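Local structure of aclacinomycin-N/aclacinomycin-A oxidase (2IPI) at residues Gly79-Val84 and Val95-Val100. The protein oxidises the terminal sugar of aclacinomycin antibiotics in two successive oxygen-dependent steps, using a bicovalently attached FAD. Sequence-based numbering, arbitrary orientation.
With FAD (flavin-adenine dinucleotide), chain F.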
loop_
_atom_site.group_PDB
_atom_site.type_symbol
_atom_site.label_atom_id
_atom_site.label_comp_id
_atom_site.label_asym_id
_atom_site.label_seq_id
_atom_site.Cartn_x
_atom_site.Cartn_y
_atom_site.Cartn_z
ATOM N N GLY A 79 12.318 23.644 16.997
ATOM C CA GLY A 79 13.155 22.459 16.889
ATOM C C GLY A 79 12.375 21.197 17.225
ATOM O O GLY A 79 12.819 20.194 17.759
ATOM N N GLN A 80 11.093 21.272 16.882
ATOM C CA GLN A 80 10.175 20.145 17.023
ATOM C C GLN A 80 10.316 19.217 15.836
ATOM O O GLN A 80 10.110 19.654 14.699
ATOM C CB GLN A 80 8.780 20.744 17.169
ATOM C CG GLN A 80 8.586 21.324 18.580
ATOM C CD GLN A 80 7.363 22.216 18.660
ATOM O OE1 GLN A 80 6.752 22.505 17.628
ATOM N NE2 GLN A 80 7.030 22.630 19.874
ATOM N N ARG A 81 10.687 17.960 16.082
ATOM C CA ARG A 81 10.824 17.020 14.973
ATOM C C ARG A 81 9.454 16.749 14.358
ATOM O O ARG A 81 8.538 16.366 15.084
ATOM C CB ARG A 81 11.447 15.690 15.404
ATOM C CG ARG A 81 11.384 14.651 14.287
ATOM C CD ARG A 81 11.496 13.246 14.845
ATOM N NE ARG A 81 11.861 12.228 13.865
ATOM C CZ ARG A 81 12.478 11.090 14.187
ATOM N NH1 ARG A 81 12.796 10.825 15.440
ATOM N NH2 ARG A 81 12.784 10.203 13.257
ATOM N N ILE A 82 9.349 16.947 13.050
ATOM C CA ILE A 82 8.034 16.975 12.400
ATOM C C ILE A 82 7.552 15.623 11.906
ATOM O O ILE A 82 8.390 14.842 11.444
ATOM C CB ILE A 82 8.111 17.957 11.206
ATOM C CG1 ILE A 82 8.222 19.423 11.633
ATOM C CG2 ILE A 82 6.950 17.795 10.256
ATOM C CD1 ILE A 82 8.559 20.354 10.490
ATOM N N ALA A 83 6.230 15.388 11.946
ATOM C CA ALA A 83 5.670 14.213 11.286
ATOM C C ALA A 83 4.300 14.574 10.670
ATOM O O ALA A 83 3.643 15.380 11.314
ATOM C CB ALA A 83 5.521 13.033 12.223
ATOM N N VAL A 84 3.986 13.993 9.520
ATOM C CA VAL A 84 2.680 14.251 8.913
ATOM C C VAL A 84 1.767 13.029 9.007
ATOM O O VAL A 84 2.188 11.928 8.678
ATOM C CB VAL A 84 2.754 14.615 7.426
ATOM C CG1 VAL A 84 1.446 15.273 6.999
ATOM C CG2 VAL A 84 3.970 15.473 7.167
ATOM N N VAL A 95 4.747 7.909 12.652
ATOM C CA VAL A 95 4.282 9.244 13.017
ATOM C C VAL A 95 4.175 9.407 14.522
ATOM O O VAL A 95 4.375 10.495 15.071
ATOM C CB VAL A 95 2.924 9.533 12.321
ATOM C CG1 VAL A 95 2.264 10.795 12.863
ATOM C CG2 VAL A 95 3.147 9.611 10.821
ATOM N N ASP A 96 3.865 8.324 15.216
ATOM C CA ASP A 96 3.703 8.253 16.653
ATOM C C ASP A 96 4.991 7.889 17.412
ATOM O O ASP A 96 4.870 7.526 18.582
ATOM C CB ASP A 96 2.650 7.183 17.008
ATOM C CG ASP A 96 1.249 7.501 16.514
ATOM O OD1 ASP A 96 0.711 8.519 17.005
ATOM O OD2 ASP A 96 0.707 6.777 15.650
ATOM N N ASP A 97 6.140 7.986 16.779
ATOM C CA ASP A 97 7.437 7.735 17.427
ATOM C C ASP A 97 7.674 8.741 18.536
ATOM O O ASP A 97 7.331 9.915 18.416
ATOM C CB ASP A 97 8.563 7.760 16.401
ATOM C CG ASP A 97 9.921 7.382 16.967
ATOM O OD1 ASP A 97 10.561 8.173 17.694
ATOM O OD2 ASP A 97 10.399 6.256 16.720
ATOM N N PRO A 98 8.235 8.364 19.683
ATOM C CA PRO A 98 8.359 9.302 20.800
ATOM C C PRO A 98 9.282 10.492 20.541
ATOM O O PRO A 98 9.254 11.450 21.333
ATOM C CB PRO A 98 8.975 8.469 21.928
ATOM C CG PRO A 98 8.722 7.054 21.544
ATOM C CD PRO A 98 8.773 7.034 20.033
ATOM N N ALA A 99 10.092 10.451 19.503
ATOM C CA ALA A 99 10.976 11.566 19.176
ATOM C C ALA A 99 10.243 12.674 18.427
ATOM O O ALA A 99 10.759 13.789 18.277
ATOM C CB ALA A 99 12.147 11.027 18.360
ATOM N N VAL A 100 9.029 12.353 17.958
ATOM C CA VAL A 100 8.267 13.350 17.214
ATOM C C VAL A 100 7.677 14.371 18.195
ATOM O O VAL A 100 7.081 14.003 19.213
ATOM C CB VAL A 100 7.119 12.802 16.354
ATOM C CG1 VAL A 100 6.366 13.984 15.740
ATOM C CG2 VAL A 100 7.561 11.891 15.227
HETATM P PA FAD F . -0.295 7.869 7.451
HETATM O O1A FAD F . 0.114 7.240 8.645
HETATM O O2A FAD F . -0.899 9.175 7.714
HETATM O O5B FAD F . 0.905 8.011 6.445
HETATM C C5B FAD F . 1.739 6.969 6.134
HETATM C C4B FAD F . 3.102 7.496 5.694
HETATM O O4B FAD F . 2.915 8.547 4.786
HETATM C C3B FAD F . 3.865 8.131 6.871
HETATM O O3B FAD F . 5.228 8.073 6.659
HETATM C C2B FAD F . 3.430 9.586 6.818
HETATM O O2B FAD F . 4.305 10.497 7.425
HETATM C C1B FAD F . 3.311 9.760 5.320
HETATM N N9A FAD F . 2.446 10.888 4.920
HETATM C C8A FAD F . 1.184 11.112 5.308
HETATM N N7A FAD F . 0.713 12.209 4.733
HETATM C C5A FAD F . 1.697 12.711 3.986
HETATM C C6A FAD F . 1.783 13.828 3.166
HETATM N N6A FAD F . 0.738 14.545 3.000
HETATM N N1A FAD F . 2.906 14.075 2.513
HETATM C C2A FAD F . 3.911 13.242 2.642
HETATM N N3A FAD F . 3.863 12.161 3.398
HETATM C C4A FAD F . 2.787 11.897 4.077
HETATM N N1 FAD F . -1.799 -0.271 0.517
HETATM C C2 FAD F . -1.897 -0.656 -0.799
HETATM O O2 FAD F . -1.093 -0.423 -1.593
HETATM N N3 FAD F . -3.011 -1.351 -1.182
HETATM C C4 FAD F . -4.026 -1.666 -0.295
HETATM O O4 FAD F . -5.020 -2.193 -0.708
HETATM C C4X FAD F . -3.922 -1.253 1.035
HETATM N N5 FAD F . -4.876 -1.557 1.961
HETATM C C5X FAD F . -4.809 -1.099 3.236
HETATM C C6 FAD F . -5.845 -1.345 4.138
HETATM C C7 FAD F . -5.730 -0.923 5.430
HETATM C C7M FAD F . -6.922 -1.121 6.308
HETATM C C8 FAD F . -4.631 -0.161 5.840
HETATM C C8M FAD F . -4.675 0.556 7.170
HETATM C C9 FAD F . -3.640 0.077 4.915
HETATM C C9A FAD F . -3.676 -0.399 3.628
HETATM N N10 FAD F . -2.652 -0.160 2.732
HETATM C C10 FAD F . -2.792 -0.542 1.431
HETATM C "C1'" FAD F . -1.248 0.054 3.194
HETATM C "C2'" FAD F . -0.842 1.507 3.448
HETATM O "O2'" FAD F . -0.713 1.928 4.766
HETATM C "C3'" FAD F . -1.675 2.524 2.704
HETATM O "O3'" FAD F . -1.686 2.284 1.331
HETATM C "C4'" FAD F . -1.116 3.897 3.187
HETATM O "O4'" FAD F . 0.164 3.875 3.675
HETATM C "C5'" FAD F . -1.890 4.701 4.206
HETATM O "O5'" FAD F . -1.366 5.982 4.312
HETATM P P FAD F . -2.048 6.923 5.354
HETATM O O1P FAD F . -2.111 8.254 4.868
HETATM O O2P FAD F . -3.301 6.382 5.658
HETATM O O3P FAD F . -1.234 6.828 6.707
#
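A83 meets V95 and V100 beside an edge strand of the PCMH-type FAD-binding domain, where the loop following strand 82-85 packs alongside it, on the side to which A83 CB points, before entering the parallel strand 102-105. The evidence for apolar packing is direct: A83 CB touches both methyls of V100, CG1 at 3.7 Å and CG2 at 3.8 Å, with V95 CG1 slightly farther off at 4.0 Å, so three valine methyls surround it. A chi1 of 176° sets V100 CG1 anti to its backbone N, from where it reaches both A83 CB and R81 O, the latter at 3.3 Å. No hydrogen bond joins the two segments; strand 82-85 pairs instead with strand 102-105, while I82, on the other face, packs against helix 65-78.

At the R81 end the contact is charged rather than bonded. The R81 chain, extended from CG to NE, passes A99 O and brings the guanidinium edge, at NH1, to A99 CB. D97 OD1 lies obliquely, 4.1 Å from R81 NH1 and well off the guanidinium plane, too far for a salt bridge; the two planar groups are inclined by 48°. D97 OD1 instead accepts from A99 N, an Asx turn overlapping the type I turn D97-V100.

At the V84 end the cofactor joins in. V84 CG1 lies 3.9 Å from adenine N7A, V95 CG2 sits 3.3 Å from V84 O, and that same carbonyl oxygen accepts a hydrogen bond from ribose O2B of FAD at 2.8 Å.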